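Side-chain contacts in plasmodium falciparum gamete antigen 27/25 (Plasmodium falciparum, PDB 1N81), which is of unknown biochemical function but is essential for sexual development of the malaria parasite and may act in protein dimerization: residues Ile99-Ile102 and Asp103-Trp107; Val116-Asn119 and Val120-Arg124. All coordinates share one frame; numbering follows the deposited sequence.

Interaction 1: residues Ile99-Ile102 and Asp103-Trp107; sequences IKKI and DDYLW
Near the start of helix 96-122, in an all-helical fold, I102 and Y105 pack together one turn apart. CD1 of I102 lies over one face of the Y105 ring, 4.4 Å from Y105 CG. The isoleucine gets there because CG1 stands beside the backbone N (chi1 -66°) and the chain folds again at chi2, which leaves CG2 for the next turn, 4.4 Å from CG of L106. Other parts of the fold close over this patch: Y88 of helix 71-89 meets the tyrosine ring edge-to-face, F154 in the loop after helix 136-150 also meets that ring, and I30 of helix 13-35 rests on I102. The K101 chain runs at a slant to the tyrosine side chain; a bend at chi3 (68°) carries its CE to 3.9 Å from the tyrosine OH, a contact of the aliphatic chain with the phenol rim.

The backbone is not uniformly alpha-helical here. L106 N bonds I102 O, as in a regular alpha turn, whereas D104 N bonds K101 O three residues back, from above the carbonyl plane. K101 O therefore closes a tight turn while also sitting 3.3 Å from Y105 CD1, obliquely to the ring.

D103 links the start of the helix to its neighbour. Its amide N bonds I99 O and only weakly K100 O, and its carboxylate is held by S27 of helix 13-35, which hydrogen-bonds OD1. OD1 takes a second bond from water 1, which lies 2.6 Å from D103 OD1 and also donates to I99 O at 2.8 Å.

Interaction 2: residues Val116-Asn119 and Val120-Arg124; sequences VSIN and VDHAR
S117 OG is gripped twice: it hydrogen-bonds the backbone O of E114 one turn earlier, and it accepts a hydrogen from water 2 at 2.8 Å. The same water gives its other hydrogen to OD2 of D121, also at 2.8 Å, and so ties the two side chains across one turn of helix. With its CG beside the backbone N (chi1 -66°), D121 lays its carboxylate over the preceding turn, CG only 3.3 Å from S117 O. That carbonyl makes no bond with the carboxylate oxygens and is instead satisfied by D121 N, in a nearly straight bond. S176 holds the other oxygen, OD1, so both arms of the carboxylate have a partner.

A second pair, I118 and H122, runs alongside with both side chains pointing the same way. The I118 CG2 methyl makes a CH-pi contact with the imidazole, 3.9 Å from the ring centroid and 30° off its normal. I118 O lies over the same face, displaced toward the rim, while also accepting the backbone N of H122. E4 of the N-terminal arm hydrogen-bonds H122 ND1, which should help fix the rotation of the ring and probably favours its protonated form.

On the buried side, V116 CG1 and V120 CG2 come within 4.3 Å, with L170 packed on V116 and I132 on V120. At A123 the bonding changes: its N bonds V120 O at 3.0 Å, and N119 O only weakly. K129 NZ hydrogen-bonds the carbonyls of both V120 and A123 and so ties the last turn of helix 96-122 to helix 126-133 across the short connection, a helix-turn-helix junction of this all-helical fold.

Interactions 1 and 2 lie in series on helix 96-122, the first near its start and the second at its C-terminal end. Their centres are 26 Å apart and their nearest atoms about 11 Å, so they do not touch; the helical backbone joins them. Each serves a different neighbourhood. Residues 99-107 pack on helices 13-35 and 71-89, whereas residues 116-124 meet helices 126-133 and 156-173 together with the N-terminal arm. One long helix thus links two groups of helices within the Pfg27 fold. At both ends, a water bridge between residues four apart accompanies an aspartate hydrogen-bonded to a serine elsewhere in the chain.

Interaction 1: residues Ile99-Ile102 and Asp103-Trp107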
loop_
_atom_site.group_PDB
_atom_site.type_symbol
_atom_site.label_atom_id
_atom_site.label_comp_id
_atom_site.label_asym_id
_atom_site.label_seq_id
_atom_site.Cartn_x
_atom_site.Cartn_y
_atom_site.Cartn_z
ATOM N N ILE A 99 6.072 16.836 -1.221
ATOM C CA ILE A 99 5.998 15.484 -1.761
ATOM C C ILE A 99 7.179 14.647 -1.294
ATOM O O ILE A 99 7.067 13.424 -1.176
ATOM C CB ILE A 99 5.898 15.456 -3.315
ATOM C CG1 ILE A 99 7.197 15.939 -3.966
ATOM C CG2 ILE A 99 4.707 16.281 -3.757
ATOM C CD1 ILE A 99 7.135 15.966 -5.475
ATOM N N LYS A 100 8.308 15.295 -1.014
ATOM C CA LYS A 100 9.470 14.563 -0.509
ATOM C C LYS A 100 9.068 14.002 0.868
ATOM O O LYS A 100 9.424 12.869 1.224
ATOM C CB LYS A 100 10.679 15.489 -0.369
ATOM C CG LYS A 100 11.801 15.233 -1.372
ATOM C CD LYS A 100 12.499 13.892 -1.121
ATOM C CE LYS A 100 13.636 13.634 -2.112
ATOM N NZ LYS A 100 13.197 13.464 -3.540
ATOM N N LYS A 101 8.313 14.798 1.624
ATOM C CA LYS A 101 7.829 14.379 2.929
ATOM C C LYS A 101 6.710 13.321 2.789
ATOM O O LYS A 101 6.604 12.451 3.643
ATOM C CB LYS A 101 7.288 15.565 3.729
ATOM C CG LYS A 101 7.011 15.225 5.201
ATOM C CD LYS A 101 6.322 16.363 5.966
ATOM C CE LYS A 101 4.874 16.612 5.501
ATOM N NZ LYS A 101 4.170 17.695 6.285
ATOM N N ILE A 102 5.887 13.389 1.737
ATOM C CA ILE A 102 4.810 12.403 1.552
ATOM C C ILE A 102 5.432 11.064 1.194
ATOM O O ILE A 102 4.862 10.006 1.472
ATOM C CB ILE A 102 3.777 12.835 0.472
ATOM C CG1 ILE A 102 3.023 14.070 0.960
ATOM C CG2 ILE A 102 2.715 11.693 0.209
ATOM C CD1 ILE A 102 2.269 13.876 2.283
ATOM N N ASP A 103 6.612 11.088 0.593
ATOM C CA ASP A 103 7.252 9.823 0.300
ATOM C C ASP A 103 7.499 9.058 1.623
ATOM O O ASP A 103 7.482 7.832 1.630
ATOM C CB ASP A 103 8.565 10.028 -0.484
ATOM C CG ASP A 103 8.353 10.014 -2.022
ATOM O OD1 ASP A 103 7.210 9.801 -2.485
ATOM O OD2 ASP A 103 9.336 10.211 -2.777
ATOM N N ASP A 104 7.700 9.767 2.741
ATOM C CA ASP A 104 7.936 9.095 4.023
ATOM C C ASP A 104 6.642 8.479 4.567
ATOM O O ASP A 104 6.660 7.425 5.217
ATOM C CB ASP A 104 8.530 10.055 5.071
ATOM C CG ASP A 104 9.953 10.504 4.725
ATOM O OD1 ASP A 104 10.724 9.704 4.151
ATOM O OD2 ASP A 104 10.304 11.662 5.043
ATOM N N TYR A 105 5.525 9.143 4.309
ATOM C CA TYR A 105 4.240 8.610 4.743
ATOM C C TYR A 105 3.984 7.305 3.960
ATOM O O TYR A 105 3.460 6.329 4.509
ATOM C CB TYR A 105 3.120 9.602 4.426
ATOM C CG TYR A 105 3.036 10.801 5.341
ATOM C CD1 TYR A 105 4.161 11.590 5.623
ATOM C CD2 TYR A 105 1.816 11.194 5.855
ATOM C CE1 TYR A 105 4.049 12.742 6.383
ATOM C CE2 TYR A 105 1.686 12.338 6.613
ATOM C CZ TYR A 105 2.799 13.109 6.876
ATOM O OH TYR A 105 2.637 14.231 7.644
ATOM N N LEU A 106 4.360 7.301 2.677
ATOM C CA LEU A 106 4.157 6.140 1.826
ATOM C C LEU A 106 5.010 5.008 2.361
ATOM O O LEU A 106 4.572 3.865 2.445
ATOM C CB LEU A 106 4.547 6.455 0.361
ATOM C CG LEU A 106 3.636 7.464 -0.385
ATOM C CD1 LEU A 106 4.116 7.650 -1.813
ATOM C CD2 LEU A 106 2.173 6.995 -0.387
ATOM N N TRP A 107 6.234 5.348 2.735
ATOM C CA TRP A 107 7.193 4.385 3.264
ATOM C C TRP A 107 6.634 3.713 4.507
ATOM O O TRP A 107 6.706 2.487 4.650
ATOM C CB TRP A 107 8.493 5.110 3.626
ATOM C CG TRP A 107 9.635 4.255 4.004
ATOM C CD1 TRP A 107 10.642 3.830 3.182
ATOM C CD2 TRP A 107 9.923 3.698 5.316
ATOM N NE1 TRP A 107 11.535 3.051 3.891
ATOM C CE2 TRP A 107 11.124 2.957 5.192
ATOM C CE3 TRP A 107 9.291 3.765 6.559
ATOM C CZ2 TRP A 107 11.692 2.264 6.280
ATOM C CZ3 TRP A 107 9.851 3.084 7.638
ATOM C CH2 TRP A 107 11.047 2.344 7.493
HETATM O O HOH W 1 5.441 11.690 -2.579
#

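Interaction 2: residues Val116-Asn119 and Val120-Arg124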
loop_
_atom_site.group_PDB
_atom_site.type_symbol
_atom_site.label_atom_id
_atom_site.label_comp_id
_atom_site.label_asym_id
_atom_site.label_seq_id
_atom_site.Cartn_x
_atom_site.Cartn_y
_atom_site.Cartn_z
ATOM N N VAL A 116 3.081 -6.666 8.897
ATOM C CA VAL A 116 1.883 -7.405 9.211
ATOM C C VAL A 116 1.814 -8.669 8.348
ATOM O O VAL A 116 1.369 -9.716 8.827
ATOM C CB VAL A 116 0.607 -6.562 9.002
ATOM C CG1 VAL A 116 -0.627 -7.423 9.211
ATOM C CG2 VAL A 116 0.591 -5.405 9.971
ATOM N N SER A 117 2.279 -8.590 7.097
ATOM C CA SER A 117 2.212 -9.750 6.218
ATOM C C SER A 117 3.088 -10.882 6.748
ATOM O O SER A 117 2.778 -12.061 6.515
ATOM C CB SER A 117 2.597 -9.399 4.766
ATOM O OG SER A 117 3.993 -9.356 4.571
ATOM N N ILE A 118 4.168 -10.534 7.457
ATOM C CA ILE A 118 5.050 -11.559 8.035
ATOM C C ILE A 118 4.328 -12.307 9.145
ATOM O O ILE A 118 4.426 -13.520 9.241
ATOM C CB ILE A 118 6.336 -10.972 8.669
ATOM C CG1 ILE A 118 7.203 -10.297 7.601
ATOM C CG2 ILE A 118 7.115 -12.104 9.381
ATOM C CD1 ILE A 118 7.550 -11.203 6.424
ATOM N N ASN A 119 3.612 -11.577 9.993
ATOM C CA ASN A 119 2.870 -12.205 11.084
ATOM C C ASN A 119 1.774 -13.103 10.481
ATOM O O ASN A 119 1.518 -14.184 10.982
ATOM C CB ASN A 119 2.250 -11.142 12.008
ATOM C CG ASN A 119 3.297 -10.436 12.893
ATOM O OD1 ASN A 119 3.539 -10.829 14.028
ATOM N ND2 ASN A 119 3.923 -9.408 12.358
ATOM N N VAL A 120 1.148 -12.650 9.398
ATOM C CA VAL A 120 0.117 -13.444 8.725
ATOM C C VAL A 120 0.681 -14.794 8.211
ATOM O O VAL A 120 0.145 -15.857 8.513
ATOM C CB VAL A 120 -0.513 -12.648 7.546
ATOM C CG1 VAL A 120 -1.390 -13.562 6.692
ATOM C CG2 VAL A 120 -1.357 -11.477 8.108
ATOM N N ASP A 121 1.772 -14.748 7.458
ATOM C CA ASP A 121 2.398 -15.960 6.927
ATOM C C ASP A 121 2.741 -16.997 8.007
ATOM O O ASP A 121 2.666 -18.207 7.766
ATOM C CB ASP A 121 3.710 -15.636 6.198
ATOM C CG ASP A 121 3.511 -14.822 4.942
ATOM O OD1 ASP A 121 2.372 -14.749 4.421
ATOM O OD2 ASP A 121 4.523 -14.258 4.469
ATOM N N HIS A 122 3.144 -16.521 9.180
ATOM C CA HIS A 122 3.529 -17.418 10.256
ATOM C C HIS A 122 2.374 -17.994 11.045
ATOM O O HIS A 122 2.587 -18.917 11.817
ATOM C CB HIS A 122 4.489 -16.726 11.223
ATOM C CG HIS A 122 5.781 -16.293 10.594
ATOM N ND1 HIS A 122 6.768 -15.637 11.301
ATOM C CD2 HIS A 122 6.235 -16.399 9.321
ATOM C CE1 HIS A 122 7.774 -15.355 10.489
ATOM N NE2 HIS A 122 7.474 -15.806 9.283
ATOM N N ALA A 123 1.166 -17.455 10.882
ATOM C CA ALA A 123 0.016 -17.987 11.615
ATOM C C ALA A 123 -0.443 -19.279 10.926
ATOM O O ALA A 123 -0.371 -19.408 9.703
ATOM C CB ALA A 123 -1.110 -16.975 11.662
ATOM N N ARG A 124 -0.899 -20.233 11.724
ATOM C CA ARG A 124 -1.319 -21.540 11.225
ATOM C C ARG A 124 -2.676 -21.574 10.529
ATOM O O ARG A 124 -2.780 -21.957 9.373
ATOM C CB ARG A 124 -1.334 -22.527 12.396
ATOM C CG ARG A 124 -1.414 -23.996 12.019
ATOM C CD ARG A 124 -1.405 -24.855 13.283
ATOM N NE ARG A 124 -1.055 -26.247 13.001
ATOM C CZ ARG A 124 -0.790 -27.161 13.934
ATOM N NH1 ARG A 124 -0.838 -26.833 15.221
ATOM N NH2 ARG A 124 -0.461 -28.399 13.577
HETATM O O HOH W 2 4.887 -11.711 3.282
#